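Local structure of GH26A (6Q75) at residues Asp245-Asp250 with Lys269-Ala274; Lys259-Leu264 with Pro291-Phe296. The protein is a glycoside hydrolase of family 26 that probably cleaves beta-glycosidic bonds in polysaccharides with a catalytic (beta/alpha)8 barrel. One frame throughout, in Å; residues are numbered along the deposited sequence.

Contact 1 of 2, residues Asp245-Asp250 with Lys269-Ala274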
loop_
_atom_site.group_PDB
_atom_site.type_symbol
_atom_site.label_atom_id
_atom_site.label_comp_id
_atom_site.label_asym_id
_atom_site.label_seq_id
_atom_site.Cartn_x
_atom_site.Cartn_y
_atom_site.Cartn_z
ATOM N N ASP A 245 -11.075 -2.569 -1.381
ATOM C CA ASP A 245 -11.528 -2.543 0.013
ATOM C C ASP A 245 -11.283 -1.190 0.675
ATOM O O ASP A 245 -12.126 -0.710 1.439
ATOM C CB ASP A 245 -10.793 -3.611 0.837
ATOM C CG ASP A 245 -11.255 -5.042 0.519
ATOM O OD1 ASP A 245 -12.471 -5.353 0.651
ATOM O OD2 ASP A 245 -10.385 -5.856 0.127
ATOM N N ILE A 246 -10.127 -0.597 0.424
ATOM C CA ILE A 246 -9.692 0.617 1.119
ATOM C C ILE A 246 -9.063 1.528 0.080
ATOM O O ILE A 246 -8.335 1.053 -0.797
ATOM C CB ILE A 246 -8.692 0.264 2.235
ATOM C CG1 ILE A 246 -9.356 -0.643 3.271
ATOM C CG2 ILE A 246 -8.137 1.560 2.915
ATOM C CD1 ILE A 246 -8.574 -0.789 4.519
ATOM N N LEU A 247 -9.307 2.844 0.181
ATOM C CA LEU A 247 -8.643 3.809 -0.693
ATOM C C LEU A 247 -7.573 4.562 0.082
ATOM O O LEU A 247 -7.729 4.846 1.267
ATOM C CB LEU A 247 -9.631 4.807 -1.331
ATOM C CG LEU A 247 -10.655 4.241 -2.332
ATOM C CD1 LEU A 247 -11.754 3.444 -1.659
ATOM C CD2 LEU A 247 -11.245 5.355 -3.233
ATOM N N ALA A 248 -6.440 4.795 -0.559
ATOM C CA ALA A 248 -5.337 5.419 0.141
ATOM C C ALA A 248 -4.661 6.404 -0.790
ATOM O O ALA A 248 -4.805 6.346 -2.014
ATOM C CB ALA A 248 -4.310 4.390 0.628
ATOM N N THR A 249 -3.909 7.311 -0.191
ATOM C CA THR A 249 -3.125 8.243 -0.988
ATOM C C THR A 249 -1.808 8.524 -0.281
ATOM O O THR A 249 -1.664 8.300 0.924
ATOM C CB THR A 249 -3.900 9.536 -1.275
ATOM O OG1 THR A 249 -3.244 10.242 -2.339
ATOM C CG2 THR A 249 -3.962 10.398 -0.049
ATOM N N ASP A 250 -0.836 8.993 -1.063
ATOM C CA ASP A 250 0.512 9.291 -0.598
ATOM C C ASP A 250 0.661 10.800 -0.525
ATOM O O ASP A 250 0.385 11.495 -1.512
ATOM C CB ASP A 250 1.577 8.693 -1.538
ATOM C CG ASP A 250 1.562 7.158 -1.526
ATOM O OD1 ASP A 250 0.835 6.572 -0.704
ATOM O OD2 ASP A 250 2.276 6.540 -2.315
ATOM N N LYS A 269 -16.873 6.581 -1.030
ATOM C CA LYS A 269 -18.294 6.271 -0.789
ATOM C C LYS A 269 -18.491 5.229 0.315
ATOM O O LYS A 269 -19.123 4.181 0.129
ATOM C CB LYS A 269 -18.971 5.824 -2.077
ATOM C CG LYS A 269 -19.408 6.992 -2.959
ATOM N N GLY A 270 -17.950 5.540 1.488
ATOM C CA GLY A 270 -18.115 4.688 2.646
ATOM C C GLY A 270 -17.000 3.689 2.885
ATOM O O GLY A 270 -16.894 3.161 3.995
ATOM N N LYS A 271 -16.156 3.412 1.889
ATOM C CA LYS A 271 -14.995 2.586 2.156
ATOM C C LYS A 271 -13.977 3.360 2.991
ATOM O O LYS A 271 -13.898 4.586 2.899
ATOM C CB LYS A 271 -14.357 2.130 0.853
ATOM C CG LYS A 271 -15.273 1.151 0.112
ATOM C CD LYS A 271 -14.620 0.610 -1.120
ATOM C CE LYS A 271 -15.595 -0.303 -1.851
ATOM N NZ LYS A 271 -15.671 -1.671 -1.250
ATOM N N PRO A 272 -13.167 2.669 3.797
ATOM C CA PRO A 272 -12.147 3.386 4.574
ATOM C C PRO A 272 -11.121 4.039 3.662
ATOM O O PRO A 272 -10.870 3.581 2.543
ATOM C CB PRO A 272 -11.497 2.297 5.437
ATOM C CG PRO A 272 -12.496 1.104 5.395
ATOM C CD PRO A 272 -13.175 1.221 4.069
ATOM N N ILE A 273 -10.536 5.131 4.154
ATOM C CA ILE A 273 -9.409 5.753 3.475
ATOM C C ILE A 273 -8.206 5.739 4.408
ATOM O O ILE A 273 -8.337 5.608 5.633
ATOM C CB ILE A 273 -9.715 7.193 3.002
ATOM C CG1 ILE A 273 -9.988 8.104 4.193
ATOM C CG2 ILE A 273 -10.852 7.227 2.004
ATOM C CD1 ILE A 273 -10.169 9.544 3.779
ATOM N N ALA A 274 -7.018 5.913 3.819
ATOM C CA ALA A 274 -5.795 5.864 4.611
ATOM C C ALA A 274 -4.715 6.686 3.932
ATOM O O ALA A 274 -4.775 6.935 2.725
ATOM C CB ALA A 274 -5.295 4.427 4.791
#
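Leu247 and Ile273 lie level with each other on two parallel strands, and Ala248 and Ala274 pair one step further on; together they join the two strands, 246-251 and 273-278, of a beta-alpha-beta unit in the (beta/alpha)8 barrel of this GH26 enzyme. Side chains alternate across the sheet. The two alanines share the face on which Trp295 packs against Ala274, their CB atoms 4.3 Å apart. Leu247 and Ile273 occupy the other face, toward helix 258-268, with Leu247 CB 4.3 Å from Ile273 CG2. Three backbone bonds hold the pair: Leu247 N to Pro272 O (2.9 Å), Thr249 N to Ala274 O, and a weak one from Ala274 N to Leu247 O. The weak bond is bent (128° at the hydrogen), and the same carbonyl oxygen, Leu247 O, also receives the CA-H of Ile273 at a CA to O distance of 2.9 Å.

Toward the start of the strands, Ile246 crosses Pro272 at about a right angle and splits its two branches. With CG2 set anti to the backbone N (chi1 -62° for CG1), Ile246 CG2 lies 3.4 Å from Pro272 O, while Ile246 CG1 meets the ring at CG. Helix 30-40 touches both residues through Ile39. Lys271 runs its aliphatic chain alongside the carbonyl oxygen of Asp245, and its CB also meets Leu247 CD1 at 3.8 Å. The lysine does not reach the Asp245 carboxylate, which hydrogen-bonds the backbone N of Val24 and of Trp216. Instead the chain stays extended until its last torsion, where it bends (chi4 -80°) and carries NZ to a hydrogen bond with Val244 O and a weak one with His241 O.

Contact 2 of 2, residues Lys259-Leu264 with Pro291-Phe296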
loop_
_atom_site.group_PDB
_atom_site.type_symbol
_atom_site.label_atom_id
_atom_site.label_comp_id
_atom_site.label_asym_id
_atom_site.label_seq_id
_atom_site.Cartn_x
_atom_site.Cartn_y
_atom_site.Cartn_z
ATOM N N LYS A 259 -9.046 19.839 0.224
ATOM C CA LYS A 259 -9.736 19.490 -1.014
ATOM C C LYS A 259 -9.366 18.085 -1.481
ATOM O O LYS A 259 -10.230 17.345 -1.956
ATOM C CB LYS A 259 -9.404 20.507 -2.106
ATOM N N ASP A 260 -8.082 17.712 -1.384
ATOM C CA ASP A 260 -7.669 16.349 -1.751
ATOM C C ASP A 260 -8.331 15.313 -0.848
ATOM O O ASP A 260 -8.774 14.258 -1.320
ATOM C CB ASP A 260 -6.156 16.196 -1.649
ATOM C CG ASP A 260 -5.400 17.031 -2.662
ATOM O OD1 ASP A 260 -6.022 17.645 -3.555
ATOM O OD2 ASP A 260 -4.168 17.088 -2.528
ATOM N N TYR A 261 -8.358 15.570 0.467
ATOM C CA TYR A 261 -9.118 14.710 1.375
ATOM C C TYR A 261 -10.574 14.607 0.939
ATOM O O TYR A 261 -11.124 13.501 0.849
ATOM C CB TYR A 261 -8.999 15.247 2.800
ATOM C CG TYR A 261 -9.848 14.618 3.892
ATOM C CD1 TYR A 261 -9.442 13.461 4.546
ATOM C CD2 TYR A 261 -11.003 15.254 4.344
ATOM C CE1 TYR A 261 -10.215 12.933 5.597
ATOM C CE2 TYR A 261 -11.757 14.739 5.368
ATOM C CZ TYR A 261 -11.360 13.595 6.003
ATOM O OH TYR A 261 -12.141 13.129 7.037
ATOM N N ASP A 262 -11.208 15.744 0.624
ATOM C CA ASP A 262 -12.609 15.710 0.184
ATOM C C ASP A 262 -12.785 14.881 -1.097
ATOM O O ASP A 262 -13.771 14.137 -1.233
ATOM C CB ASP A 262 -13.113 17.133 -0.050
ATOM C CG ASP A 262 -13.340 17.905 1.237
ATOM O OD1 ASP A 262 -13.461 17.290 2.320
ATOM O OD2 ASP A 262 -13.408 19.147 1.159
ATOM N N GLN A 263 -11.837 14.990 -2.038
ATOM C CA GLN A 263 -11.899 14.203 -3.274
ATOM C C GLN A 263 -11.852 12.709 -3.013
ATOM O O GLN A 263 -12.609 11.942 -3.624
ATOM C CB GLN A 263 -10.722 14.540 -4.196
ATOM C CG GLN A 263 -10.905 14.232 -5.699
ATOM C CD GLN A 263 -9.628 14.518 -6.544
ATOM O OE1 GLN A 263 -8.575 14.824 -5.987
ATOM N NE2 GLN A 263 -9.668 14.151 -7.827
ATOM N N LEU A 264 -10.993 12.276 -2.098
ATOM C CA LEU A 264 -10.874 10.844 -1.869
ATOM C C LEU A 264 -12.056 10.313 -1.091
ATOM O O LEU A 264 -12.517 9.206 -1.369
ATOM C CB LEU A 264 -9.585 10.525 -1.121
ATOM C CG LEU A 264 -9.132 9.073 -1.201
ATOM C CD1 LEU A 264 -8.708 8.708 -2.609
ATOM C CD2 LEU A 264 -7.978 8.881 -0.224
ATOM N N PRO A 291 -10.469 13.441 10.031
ATOM C CA PRO A 291 -10.502 12.296 10.958
ATOM C C PRO A 291 -10.665 10.962 10.261
ATOM O O PRO A 291 -10.451 9.927 10.894
ATOM C CB PRO A 291 -11.710 12.606 11.855
ATOM C CG PRO A 291 -12.611 13.413 10.982
ATOM C CD PRO A 291 -11.715 14.221 10.057
ATOM N N LYS A 292 -11.034 10.949 8.990
ATOM C CA LYS A 292 -11.301 9.674 8.332
ATOM C C LYS A 292 -10.034 8.900 7.969
ATOM O O LYS A 292 -10.131 7.720 7.614
ATOM C CB LYS A 292 -12.152 9.922 7.086
ATOM C CG LYS A 292 -13.624 10.219 7.394
ATOM C CD LYS A 292 -14.382 10.556 6.126
ATOM C CE LYS A 292 -15.713 11.237 6.425
ATOM N NZ LYS A 292 -16.738 10.288 6.849
ATOM N N TRP A 293 -8.848 9.507 8.020
ATOM C CA TRP A 293 -7.643 8.733 7.727
ATOM C C TRP A 293 -7.515 7.595 8.736
ATOM O O TRP A 293 -7.513 7.824 9.945
ATOM C CB TRP A 293 -6.393 9.618 7.763
ATOM C CG TRP A 293 -6.347 10.731 6.765
ATOM C CD1 TRP A 293 -6.234 12.076 7.047
ATOM C CD2 TRP A 293 -6.319 10.624 5.328
ATOM N NE1 TRP A 293 -6.159 12.799 5.875
ATOM C CE2 TRP A 293 -6.218 11.934 4.812
ATOM C CE3 TRP A 293 -6.398 9.546 4.426
ATOM C CZ2 TRP A 293 -6.185 12.205 3.445
ATOM C CZ3 TRP A 293 -6.356 9.821 3.067
ATOM C CH2 TRP A 293 -6.252 11.136 2.588
ATOM N N SER A 294 -7.400 6.360 8.231
ATOM C CA SER A 294 -7.402 5.191 9.101
ATOM C C SER A 294 -6.021 4.781 9.556
ATOM O O SER A 294 -5.904 4.156 10.611
ATOM C CB SER A 294 -8.036 3.989 8.390
ATOM O OG SER A 294 -9.286 4.355 7.857
ATOM N N TRP A 295 -4.991 5.060 8.764
ATOM C CA TRP A 295 -3.616 4.855 9.189
ATOM C C TRP A 295 -2.748 5.818 8.402
ATOM O O TRP A 295 -3.192 6.439 7.433
ATOM C CB TRP A 295 -3.136 3.383 9.033
ATOM C CG TRP A 295 -2.833 2.919 7.634
ATOM C CD1 TRP A 295 -1.672 3.134 6.905
ATOM C CD2 TRP A 295 -3.685 2.107 6.805
ATOM N NE1 TRP A 295 -1.780 2.508 5.664
ATOM C CE2 TRP A 295 -3.005 1.887 5.584
ATOM C CE3 TRP A 295 -4.963 1.559 6.975
ATOM C CZ2 TRP A 295 -3.562 1.126 4.531
ATOM C CZ3 TRP A 295 -5.529 0.819 5.911
ATOM C CH2 TRP A 295 -4.813 0.605 4.716
ATOM N N PHE A 296 -1.518 5.988 8.874
ATOM C CA PHE A 296 -0.472 6.625 8.095
ATOM C C PHE A 296 0.713 5.681 8.091
ATOM O O PHE A 296 0.866 4.886 9.017
ATOM C CB PHE A 296 -0.085 8.006 8.679
ATOM C CG PHE A 296 0.500 7.951 10.060
ATOM C CD1 PHE A 296 1.828 7.565 10.275
ATOM C CD2 PHE A 296 -0.245 8.373 11.154
ATOM C CE1 PHE A 296 2.382 7.563 11.567
ATOM C CE2 PHE A 296 0.297 8.360 12.442
ATOM C CZ PHE A 296 1.615 7.965 12.649
#
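Tyr261 OH accepts a hydrogen bond from the backbone N of Lys292, 3.1 Å away and moderately straight at 153°. The hydroxyl oxygen is hemmed in by carbon as well: Pro291 CD and Lys292 CB each lie 3.2 Å from Tyr261 OH, and the rest of the lysine chain crosses the tyrosine at about a right angle. With CG opposite the backbone N (chi1 172°), the phenol reaches out from the helix to this loop. On the way its edge meets the face of Trp293 in a T-shaped pair, the planes 60° apart and the Tyr261 and five-membered-ring centroids separated by 5.1 Å. Tyr261 CD1 makes the touch, 3.6 Å from Trp293 CE2 and set toward the rim of the indole. Leu264, one helical turn on, adds CD2 against Trp293 CZ3 at 3.8 Å, while the indole NE1 hydrogen-bonds Gln290 OE1. An alanine in place of Tyr261 would remove the ring and hydroxyl, and would probably leave Lys292 N without its acceptor and a gap beside the indole. The contact thus leans helix 258-268 on the loop at Pro291 and Lys292 and on Trp293, which leads into strand 293-299, with Ile273 of strand 273-278 touching both aromatic residues and Ile46 of strand 46-51 also packing on Trp293.

How the contacts relate
The centres of the two contacts lie about 8 Å apart, and their segments alternate along the chain: 245-250, 259-264, 269-274, 291-296. Strand 246-251, helix 258-268 and strand 273-278 follow one another, so contact 1 joins the two strands of that unit and contact 2 ties its helix to the next strand, 293-299. Strands 273-278 and 293-299 are neighbours in the barrel, and 293-299 pairs in turn with 46-51 to close it. The contacts touch directly: Ile273 O lies 2.7 Å from Ser294 OG, a probable hydrogen bond, and Trp293 CZ3 packs on Ala274 O. Together they knit sheet and outer helix into one wall of the barrel.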